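Local structure of aldehyde dehydrogenase (3I44) at residues Asn425-Asn433 with Tyr467-Gly475. The protein probably oxidises aldehydes to carboxylic acids with a nicotinamide cofactor, as other members of the aldehyde dehydrogenase family do. The protein carries 1 engineered substitution. Residues are numbered along the deposited sequence; the frame is centred on the assembly and turned at random.
Sequences NDTEYGLTN and YFGGVKFSG
In the aldehyde dehydrogenase fold, the turn leading from helix 417-425 into strand 432-436 is joined to the long loop before helix 481-486 by three hydrogen bonds that tie Glu428 and Gly430 to Val471, Phe473 and Ser474, a worked example of two loops held through backbone groups and one serine hydroxyl. The amide N of Phe473 donates to Glu428 O at 2.9 Å. Two residues on, Val471 N donates to Gly430 O at 3.0 Å. Ser474 closes the third link: with its hydroxyl anti to the carbonyl carbon (chi1 -60°), OG accepts a nearly straight bond from Gly430 N at 2.8 Å and also bonds to Gly272 O, so the buried hydroxyl is gripped by two backbone groups. It lies at the edge of the Tyr429 ring, near its plane. Thr427 OG1 accepts from Tyr429 N, an ST turn that shapes the backbone just before Gly430.

Side chains fill in around this backbone framework. Glu428 CB sits over one face of the Phe473 ring, 4.0 Å from its centroid and offset toward the rim, while the carboxylate turns almost perpendicular to the ring. At the other end Leu431, its CG anti to the backbone N (chi1 -174°), carries CD1 to 3.5 Å from Gly470 N and to 4.0 Å from Phe468 CE2.

Strand 454-457 flanks this end, Met454 touching both Leu431 and Phe468; helix 250-261 borders Tyr429 and Phe473, and Thr263 of the second subunit packs on Phe473.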
loop_
_atom_site.group_PDB
_atom_site.type_symbol
_atom_site.label_atom_id
_atom_site.label_comp_id
_atom_site.label_asym_id
_atom_site.label_seq_id
_atom_site.Cartn_x
_atom_site.Cartn_y
_atom_site.Cartn_z
ATOM N N ASN A 425 -20.506 -5.603 11.678
ATOM C CA ASN A 425 -19.046 -5.652 11.785
ATOM C C ASN A 425 -18.461 -7.030 12.090
ATOM O O ASN A 425 -17.238 -7.153 12.126
ATOM C CB ASN A 425 -18.494 -4.656 12.824
ATOM C CG ASN A 425 -18.621 -3.235 12.378
ATOM O OD1 ASN A 425 -18.764 -2.959 11.174
ATOM N ND2 ASN A 425 -18.589 -2.310 13.334
ATOM N N ASP A 426 -19.305 -8.051 12.239
ATOM C CA ASP A 426 -18.839 -9.414 12.535
ATOM C C ASP A 426 -18.433 -10.152 11.250
ATOM O O ASP A 426 -19.126 -11.029 10.744
ATOM C CB ASP A 426 -19.899 -10.191 13.305
ATOM C CG ASP A 426 -19.441 -11.595 13.660
ATOM O OD1 ASP A 426 -18.227 -11.850 13.577
ATOM O OD2 ASP A 426 -20.296 -12.460 13.974
ATOM N N THR A 427 -17.304 -9.736 10.712
ATOM C CA THR A 427 -16.829 -10.225 9.438
ATOM C C THR A 427 -15.412 -9.721 9.286
ATOM O O THR A 427 -15.053 -8.710 9.901
ATOM C CB THR A 427 -17.683 -9.705 8.243
ATOM O OG1 THR A 427 -17.147 -10.240 7.016
ATOM C CG2 THR A 427 -17.745 -8.085 8.193
ATOM N N GLU A 428 -14.615 -10.417 8.481
ATOM C CA GLU A 428 -13.270 -9.965 8.160
ATOM C C GLU A 428 -13.280 -9.078 6.899
ATOM O O GLU A 428 -12.275 -8.441 6.566
ATOM C CB GLU A 428 -12.335 -11.186 7.973
ATOM C CG GLU A 428 -11.974 -11.954 9.288
ATOM C CD GLU A 428 -11.280 -11.053 10.321
ATOM O OE1 GLU A 428 -10.077 -10.745 10.157
ATOM O OE2 GLU A 428 -11.938 -10.628 11.297
ATOM N N TYR A 429 -14.416 -9.044 6.212
ATOM C CA TYR A 429 -14.593 -8.265 4.999
ATOM C C TYR A 429 -15.003 -6.840 5.373
ATOM O O TYR A 429 -15.237 -6.569 6.562
ATOM C CB TYR A 429 -15.677 -8.879 4.138
ATOM C CG TYR A 429 -15.318 -10.181 3.452
ATOM C CD1 TYR A 429 -14.336 -10.220 2.487
ATOM C CD2 TYR A 429 -16.002 -11.365 3.746
ATOM C CE1 TYR A 429 -14.016 -11.391 1.847
ATOM C CE2 TYR A 429 -15.681 -12.546 3.132
ATOM C CZ TYR A 429 -14.692 -12.565 2.181
ATOM O OH TYR A 429 -14.379 -13.727 1.520
ATOM N N GLY A 430 -15.078 -5.950 4.377
ATOM C CA GLY A 430 -15.504 -4.558 4.605
ATOM C C GLY A 430 -15.509 -3.761 3.324
ATOM O O GLY A 430 -14.757 -2.773 3.189
ATOM N N LEU A 431 -16.325 -4.212 2.367
ATOM C CA LEU A 431 -16.348 -3.601 1.072
ATOM C C LEU A 431 -17.456 -2.515 1.082
ATOM O O LEU A 431 -17.141 -1.360 1.364
ATOM C CB LEU A 431 -16.465 -4.637 -0.034
ATOM C CG LEU A 431 -16.362 -4.145 -1.477
ATOM C CD1 LEU A 431 -15.088 -3.260 -1.754
ATOM C CD2 LEU A 431 -16.393 -5.335 -2.476
ATOM N N THR A 432 -18.717 -2.885 0.812
ATOM C CA THR A 432 -19.874 -1.963 0.943
ATOM C C THR A 432 -20.825 -2.480 1.981
ATOM O O THR A 432 -21.240 -3.645 1.919
ATOM C CB THR A 432 -20.672 -1.829 -0.367
ATOM O OG1 THR A 432 -19.796 -1.458 -1.437
ATOM C CG2 THR A 432 -21.747 -0.760 -0.237
ATOM N N ASN A 433 -21.191 -1.629 2.931
ATOM C CA ASN A 433 -22.317 -1.876 3.800
ATOM C C ASN A 433 -23.433 -0.889 3.413
ATOM O O ASN A 433 -23.155 0.169 2.827
ATOM C CB ASN A 433 -21.924 -1.670 5.260
ATOM C CG ASN A 433 -21.147 -2.858 5.847
ATOM O OD1 ASN A 433 -21.493 -4.001 5.597
ATOM N ND2 ASN A 433 -20.117 -2.576 6.656
ATOM N N TYR A 467 -14.185 6.821 -5.525
ATOM C CA TYR A 467 -13.487 5.538 -5.584
ATOM C C TYR A 467 -14.405 4.361 -5.341
ATOM O O TYR A 467 -15.495 4.498 -4.755
ATOM C CB TYR A 467 -12.364 5.491 -4.565
ATOM C CG TYR A 467 -12.736 5.416 -3.101
ATOM C CD1 TYR A 467 -13.267 4.255 -2.535
ATOM C CD2 TYR A 467 -12.465 6.478 -2.251
ATOM C CE1 TYR A 467 -13.528 4.170 -1.175
ATOM C CE2 TYR A 467 -12.710 6.399 -0.882
ATOM C CZ TYR A 467 -13.244 5.249 -0.356
ATOM O OH TYR A 467 -13.467 5.195 0.970
ATOM N N PHE A 468 -13.921 3.204 -5.760
ATOM C CA PHE A 468 -14.478 1.943 -5.379
ATOM C C PHE A 468 -13.393 1.100 -4.696
ATOM O O PHE A 468 -12.338 0.824 -5.288
ATOM C CB PHE A 468 -15.012 1.198 -6.611
ATOM C CG PHE A 468 -15.785 -0.061 -6.266
ATOM C CD1 PHE A 468 -17.180 -0.055 -6.260
ATOM C CD2 PHE A 468 -15.124 -1.235 -5.932
ATOM C CE1 PHE A 468 -17.894 -1.209 -5.936
ATOM C CE2 PHE A 468 -15.829 -2.388 -5.606
ATOM C CZ PHE A 468 -17.202 -2.380 -5.609
ATOM N N GLY A 469 -13.669 0.673 -3.463
ATOM C CA GLY A 469 -12.765 -0.186 -2.758
ATOM C C GLY A 469 -13.110 -0.352 -1.321
ATOM O O GLY A 469 -13.972 0.367 -0.801
ATOM N N GLY A 470 -12.417 -1.286 -0.669
ATOM C CA GLY A 470 -12.787 -1.716 0.690
ATOM C C GLY A 470 -11.724 -1.461 1.736
ATOM O O GLY A 470 -10.830 -0.618 1.547
ATOM N N VAL A 471 -11.882 -2.157 2.869
ATOM C CA VAL A 471 -10.889 -2.251 3.946
ATOM C C VAL A 471 -10.757 -3.751 4.313
ATOM O O VAL A 471 -11.554 -4.596 3.852
ATOM C CB VAL A 471 -11.286 -1.428 5.229
ATOM C CG1 VAL A 471 -11.531 0.074 4.905
ATOM C CG2 VAL A 471 -12.505 -2.009 5.852
ATOM N N LYS A 472 -9.767 -4.062 5.136
ATOM C CA LYS A 472 -9.493 -5.424 5.674
ATOM C C LYS A 472 -9.426 -6.482 4.570
ATOM O O LYS A 472 -8.718 -6.305 3.578
ATOM C CB LYS A 472 -10.518 -5.778 6.747
ATOM C CG LYS A 472 -10.410 -4.953 8.008
ATOM C CD LYS A 472 -11.725 -4.709 8.684
ATOM C CE LYS A 472 -12.204 -5.895 9.461
ATOM N NZ LYS A 472 -11.256 -6.231 10.526
ATOM N N PHE A 473 -10.164 -7.580 4.709
ATOM C CA PHE A 473 -10.095 -8.700 3.739
ATOM C C PHE A 473 -10.769 -8.406 2.406
ATOM O O PHE A 473 -10.673 -9.200 1.461
ATOM C CB PHE A 473 -10.703 -9.996 4.323
ATOM C CG PHE A 473 -9.763 -10.766 5.242
ATOM C CD1 PHE A 473 -8.711 -10.151 5.877
ATOM C CD2 PHE A 473 -9.931 -12.156 5.432
ATOM C CE1 PHE A 473 -7.807 -10.920 6.710
ATOM C CE2 PHE A 473 -9.050 -12.905 6.243
ATOM C CZ PHE A 473 -7.999 -12.288 6.880
ATOM N N SER A 474 -11.442 -7.272 2.309
ATOM C CA SER A 474 -11.928 -6.851 0.995
ATOM C C SER A 474 -10.849 -6.152 0.144
ATOM O O SER A 474 -11.115 -5.776 -0.992
ATOM C CB SER A 474 -13.145 -5.925 1.147
ATOM O OG SER A 474 -14.227 -6.589 1.821
ATOM N N GLY A 475 -9.654 -5.960 0.705
ATOM C CA GLY A 475 -8.571 -5.223 0.014
ATOM C C GLY A 475 -8.686 -3.745 0.345
ATOM O O GLY A 475 -9.651 -3.325 1.000
#